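Myosin-4 (Saccharomyces cerevisiae, PDB 4LL6) moves specific mRNAs, among them the ASH1 message, into the yeast bud as an actin-based motor that is recruited through SHE3. Local coordinates at residues L10-N15 with N56-Q61; N38-I43 with K192-D197. The protein carries 1 engineered substitution. One frame throughout, in Å; residues are numbered along the deposited sequence.

Contact 1: residues L10-N15 with N56-Q61; sequences LLMDLN and NGLLIQ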
loop_
_atom_site.group_PDB
_atom_site.type_symbol
_atom_site.label_atom_id
_atom_site.label_comp_id
_atom_site.label_asym_id
_atom_site.label_seq_id
_atom_site.Cartn_x
_atom_site.Cartn_y
_atom_site.Cartn_z
ATOM N N LEU A 10 -27.975 18.432 22.638
ATOM C CA LEU A 10 -27.764 18.168 21.231
ATOM C C LEU A 10 -26.810 16.983 21.085
ATOM O O LEU A 10 -27.113 15.988 20.428
ATOM C CB LEU A 10 -27.166 19.419 20.586
ATOM C CG LEU A 10 -27.009 19.478 19.073
ATOM C CD1 LEU A 10 -28.387 19.556 18.401
ATOM C CD2 LEU A 10 -26.174 20.700 18.735
ATOM N N LEU A 11 -25.657 17.093 21.726
ATOM C CA LEU A 11 -24.647 16.057 21.654
ATOM C C LEU A 11 -25.089 14.684 22.106
ATOM O O LEU A 11 -24.482 13.693 21.718
ATOM C CB LEU A 11 -23.424 16.479 22.451
ATOM C CG LEU A 11 -22.666 17.666 21.862
ATOM C CD1 LEU A 11 -21.510 18.012 22.765
ATOM C CD2 LEU A 11 -22.164 17.333 20.464
ATOM N N MET A 12 -26.136 14.602 22.921
ATOM C CA MET A 12 -26.594 13.295 23.388
ATOM C C MET A 12 -27.547 12.595 22.423
ATOM O O MET A 12 -27.863 11.409 22.602
ATOM C CB MET A 12 -27.229 13.412 24.775
ATOM C CG MET A 12 -26.229 13.850 25.826
ATOM S SD MET A 12 -26.774 13.578 27.499
ATOM C CE MET A 12 -26.624 11.784 27.570
ATOM N N ASP A 13 -27.989 13.314 21.393
ATOM C CA ASP A 13 -28.890 12.727 20.413
ATOM C C ASP A 13 -28.048 12.056 19.342
ATOM O O ASP A 13 -28.134 12.400 18.168
ATOM C CB ASP A 13 -29.783 13.806 19.798
ATOM C CG ASP A 13 -30.833 13.231 18.871
ATOM O OD1 ASP A 13 -31.067 12.007 18.940
ATOM O OD2 ASP A 13 -31.431 14.001 18.081
ATOM N N LEU A 14 -27.245 11.085 19.782
ATOM C CA LEU A 14 -26.317 10.321 18.947
ATOM C C LEU A 14 -26.801 9.897 17.574
ATOM O O LEU A 14 -26.225 10.283 16.558
ATOM C CB LEU A 14 -25.855 9.062 19.682
ATOM C CG LEU A 14 -24.796 8.282 18.895
ATOM C CD1 LEU A 14 -23.469 9.008 19.018
ATOM C CD2 LEU A 14 -24.663 6.869 19.418
ATOM N N ASN A 15 -27.843 9.077 17.556
ATOM C CA ASN A 15 -28.398 8.571 16.316
ATOM C C ASN A 15 -28.628 9.671 15.284
ATOM O O ASN A 15 -28.369 9.475 14.101
ATOM C CB ASN A 15 -29.704 7.824 16.610
ATOM C CG ASN A 15 -30.358 7.253 15.361
ATOM O OD1 ASN A 15 -29.693 6.636 14.530
ATOM N ND2 ASN A 15 -31.669 7.443 15.232
ATOM N N ASN A 56 -16.890 17.370 26.237
ATOM C CA ASN A 56 -18.048 17.267 27.111
ATOM C C ASN A 56 -18.234 15.922 27.815
ATOM O O ASN A 56 -19.323 15.634 28.319
ATOM C CB ASN A 56 -19.313 17.600 26.324
ATOM C CG ASN A 56 -19.323 19.030 25.813
ATOM O OD1 ASN A 56 -19.699 19.959 26.528
ATOM N ND2 ASN A 56 -18.903 19.214 24.570
ATOM N N GLY A 57 -17.191 15.098 27.840
ATOM C CA GLY A 57 -17.273 13.816 28.521
ATOM C C GLY A 57 -18.123 12.715 27.901
ATOM O O GLY A 57 -18.314 11.655 28.515
ATOM N N LEU A 58 -18.626 12.927 26.690
ATOM C CA LEU A 58 -19.459 11.906 26.060
ATOM C C LEU A 58 -18.586 10.923 25.278
ATOM O O LEU A 58 -18.574 10.920 24.044
ATOM C CB LEU A 58 -20.488 12.579 25.155
ATOM C CG LEU A 58 -21.407 13.571 25.886
ATOM C CD1 LEU A 58 -22.371 14.206 24.898
ATOM C CD2 LEU A 58 -22.185 12.863 26.969
ATOM N N LEU A 59 -17.869 10.079 26.018
ATOM C CA LEU A 59 -16.936 9.107 25.437
ATOM C C LEU A 59 -17.597 7.892 24.782
ATOM O O LEU A 59 -17.202 7.479 23.695
ATOM C CB LEU A 59 -15.916 8.670 26.504
ATOM C CG LEU A 59 -15.244 9.827 27.275
ATOM C CD1 LEU A 59 -14.158 9.297 28.182
ATOM C CD2 LEU A 59 -14.667 10.846 26.288
ATOM N N ILE A 60 -18.603 7.308 25.417
ATOM C CA ILE A 60 -19.254 6.174 24.784
ATOM C C ILE A 60 -19.851 6.697 23.475
ATOM O O ILE A 60 -19.818 6.017 22.451
ATOM C CB ILE A 60 -20.337 5.579 25.690
ATOM C CG1 ILE A 60 -19.666 4.974 26.930
ATOM C CG2 ILE A 60 -21.126 4.502 24.941
ATOM C CD1 ILE A 60 -20.628 4.289 27.892
ATOM N N GLN A 61 -20.352 7.931 23.515
ATOM C CA GLN A 61 -20.925 8.582 22.349
ATOM C C GLN A 61 -19.899 8.750 21.242
ATOM O O GLN A 61 -20.162 8.435 20.079
ATOM C CB GLN A 61 -21.488 9.952 22.718
ATOM C CG GLN A 61 -22.904 9.895 23.232
ATOM C CD GLN A 61 -22.994 9.743 24.738
ATOM O OE1 GLN A 61 -24.083 9.560 25.278
ATOM N NE2 GLN A 61 -21.859 9.832 25.420
#
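L11 and L58 make the tight part of this contact: CB of L11 lies 3.5 Å from CD1 of L58, and both side chains are buried. Held beside its own backbone N (chi1 -67°), the L11 branch reaches across to N56, crossing that side chain at about a right angle with CD1 3.4 Å from ND2. ND2 donates to the carbonyl O of S52, and its approach to the methyl is van der Waals packing. L14 offers CD1 to the backbone O of Q61 at 3.5 Å, as close an approach as that of the two leucines. L53 of helix 41-55 touches L11, L58 and Q61 from the helix that the second segment follows.

Toward solvent the packing thins. M12 is exposed; its CG is 4.0 Å from CD1 of L58, and its CE, turned back by the bend at chi3 (72°), is 4.1 Å from OE1 of Q61.

Two helix-to-helix connections meet here in the globular tail domain. The break between helices 6-11 and 14-26 passes through an inverse gamma turn at D13, and it packs against the Schellman motif that ends helix 41-55, with G57 at C-prime.

Contact 2: residues N38-I43 with K192-D197; sequences NVLGPI and KFQVVD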
loop_
_atom_site.group_PDB
_atom_site.type_symbol
_atom_site.label_atom_id
_atom_site.label_comp_id
_atom_site.label_asym_id
_atom_site.label_seq_id
_atom_site.Cartn_x
_atom_site.Cartn_y
_atom_site.Cartn_z
ATOM N N ASN A 38 -12.093 21.121 -0.670
ATOM C CA ASN A 38 -13.135 20.154 -0.339
ATOM C C ASN A 38 -12.502 18.887 0.231
ATOM O O ASN A 38 -13.094 18.194 1.064
ATOM C CB ASN A 38 -13.925 19.770 -1.597
ATOM C CG ASN A 38 -14.968 20.795 -1.979
ATOM O OD1 ASN A 38 -15.611 20.677 -3.026
ATOM N ND2 ASN A 38 -15.153 21.806 -1.132
ATOM N N VAL A 39 -11.294 18.596 -0.243
ATOM C CA VAL A 39 -10.551 17.403 0.152
ATOM C C VAL A 39 -10.673 16.990 1.612
ATOM O O VAL A 39 -11.125 15.895 1.918
ATOM C CB VAL A 39 -9.060 17.556 -0.151
ATOM C CG1 VAL A 39 -8.462 16.187 -0.443
ATOM C CG2 VAL A 39 -8.857 18.505 -1.314
ATOM N N LEU A 40 -10.271 17.869 2.514
ATOM C CA LEU A 40 -10.313 17.544 3.926
ATOM C C LEU A 40 -11.657 17.761 4.614
ATOM O O LEU A 40 -11.721 17.876 5.829
ATOM C CB LEU A 40 -9.193 18.305 4.647
ATOM C CG LEU A 40 -7.804 17.933 4.108
ATOM C CD1 LEU A 40 -6.732 18.347 5.092
ATOM C CD2 LEU A 40 -7.729 16.412 3.876
ATOM N N GLY A 41 -12.735 17.794 3.832
ATOM C CA GLY A 41 -14.064 17.994 4.392
ATOM C C GLY A 41 -14.485 16.891 5.342
ATOM O O GLY A 41 -14.984 17.179 6.422
ATOM N N PRO A 42 -14.315 15.613 4.966
ATOM C CA PRO A 42 -14.694 14.490 5.830
ATOM C C PRO A 42 -14.024 14.558 7.210
ATOM O O PRO A 42 -14.717 14.551 8.236
ATOM C CB PRO A 42 -14.244 13.272 5.027
ATOM C CG PRO A 42 -14.452 13.731 3.624
ATOM C CD PRO A 42 -13.856 15.117 3.658
ATOM N N ILE A 43 -12.689 14.624 7.229
ATOM C CA ILE A 43 -11.939 14.692 8.484
ATOM C C ILE A 43 -12.358 15.893 9.354
ATOM O O ILE A 43 -12.438 15.785 10.579
ATOM C CB ILE A 43 -10.401 14.756 8.226
ATOM C CG1 ILE A 43 -9.638 14.551 9.541
ATOM C CG2 ILE A 43 -10.017 16.086 7.591
ATOM C CD1 ILE A 43 -9.874 13.176 10.169
ATOM N N LYS A 192 -2.540 16.713 -4.621
ATOM C CA LYS A 192 -3.773 17.479 -4.635
ATOM C C LYS A 192 -4.678 17.138 -3.445
ATOM O O LYS A 192 -5.336 18.017 -2.890
ATOM C CB LYS A 192 -4.498 17.238 -5.969
ATOM C CG LYS A 192 -5.695 18.159 -6.252
ATOM C CD LYS A 192 -6.069 18.189 -7.755
ATOM C CE LYS A 192 -6.924 17.007 -8.215
ATOM N NZ LYS A 192 -8.370 17.172 -7.857
ATOM N N PHE A 193 -4.705 15.868 -3.048
ATOM C CA PHE A 193 -5.546 15.457 -1.930
ATOM C C PHE A 193 -4.826 15.514 -0.607
ATOM O O PHE A 193 -5.274 14.964 0.394
ATOM C CB PHE A 193 -6.120 14.068 -2.173
ATOM C CG PHE A 193 -7.228 14.047 -3.182
ATOM C CD1 PHE A 193 -7.973 12.899 -3.385
ATOM C CD2 PHE A 193 -7.539 15.183 -3.920
ATOM C CE1 PHE A 193 -9.020 12.885 -4.311
ATOM C CE2 PHE A 193 -8.581 15.169 -4.843
ATOM C CZ PHE A 193 -9.319 14.023 -5.036
ATOM N N GLN A 194 -3.688 16.186 -0.624
ATOM C CA GLN A 194 -2.885 16.405 0.565
ATOM C C GLN A 194 -2.498 15.214 1.427
ATOM O O GLN A 194 -2.603 15.272 2.651
ATOM C CB GLN A 194 -3.568 17.456 1.446
ATOM C CG GLN A 194 -3.669 18.816 0.784
ATOM C CD GLN A 194 -4.272 19.849 1.695
ATOM O OE1 GLN A 194 -3.711 20.161 2.751
ATOM N NE2 GLN A 194 -5.426 20.391 1.303
ATOM N N VAL A 195 -2.047 14.138 0.799
ATOM C CA VAL A 195 -1.601 12.991 1.564
ATOM C C VAL A 195 -0.295 13.490 2.189
ATOM O O VAL A 195 0.477 14.189 1.530
ATOM C CB VAL A 195 -1.329 11.771 0.644
ATOM C CG1 VAL A 195 -0.642 10.675 1.429
ATOM C CG2 VAL A 195 -2.652 11.256 0.045
ATOM N N VAL A 196 -0.057 13.160 3.454
ATOM C CA VAL A 196 1.163 13.602 4.113
ATOM C C VAL A 196 2.405 13.091 3.409
ATOM O O VAL A 196 2.359 12.079 2.721
ATOM N N ASP A 197 3.518 13.799 3.574
ATOM C CA ASP A 197 4.782 13.415 2.952
ATOM C C ASP A 197 5.230 11.990 3.250
ATOM O O ASP A 197 5.560 11.237 2.337
ATOM C CB ASP A 197 5.894 14.377 3.373
ATOM C CG ASP A 197 6.365 15.232 2.233
ATOM O OD1 ASP A 197 5.664 16.222 1.918
ATOM O OD2 ASP A 197 7.421 14.890 1.642
#
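The phenyl ring of F193 is approached by V39, whose CG1 methyl meets it obliquely, 3.7 Å from both CG and CD2 at the end of the ring nearest the backbone. V31, from a loop, also touches the F193 side chain. The same V39 methyl is wedged against the main chain, 3.4 Å from CA of F193 and 3.6 Å from its CB. Having CG1 roughly opposite the backbone N (chi1 -150°) directs this branch at F193, while CG2 faces the carbonyl O of K192 at 3.9 Å. One branched side chain thus meets both K192, the last residue of helix 173-192, and F193, the residue after it.

That helix finishes in a Schellman motif with Q194, at positive phi, as the C-prime residue. Facing it is a type I turn from N38 to G41, closed by a 2.8 Å bond from G41 N to N38 O, which leads into helix 41-55. The contact therefore sets the start of one helix of the globular tail against the end of another.

Farther along, the meeting becomes looser: CD1 of L40 is 4.2 Å from OE1 of Q194, whose side chain is exposed. Helix 85-96 and the loop after it bridge the two segments through polar groups. N95 bonds the carbonyl O of V39 through ND2 and the I43 N-H through OD1, whereas S94 and R98 take up the carbonyl oxygens of F193 and Q194.

Overall arrangement
Helix 41-55 relates the two contacts: contact 2 involves the turn leading into it, and contact 1 the Schellman motif closing its other end. Their centres are 27 Å apart, with nearest atoms about 14 Å apart, so they do not touch. Along the chain the segments alternate, 10-15, 38-43, 56-61 and then 192-197. Contact 1 lies peripherally, its centre 35 Å from that of the chain, and joins segments 41 residues apart, against 149 in contact 2; the latter, at 18 Å, links the N-terminal part to the connection between helices 173-192 and 197-221. Together they place partners at both ends of helix 41-55 within the helical globular tail of this myosin.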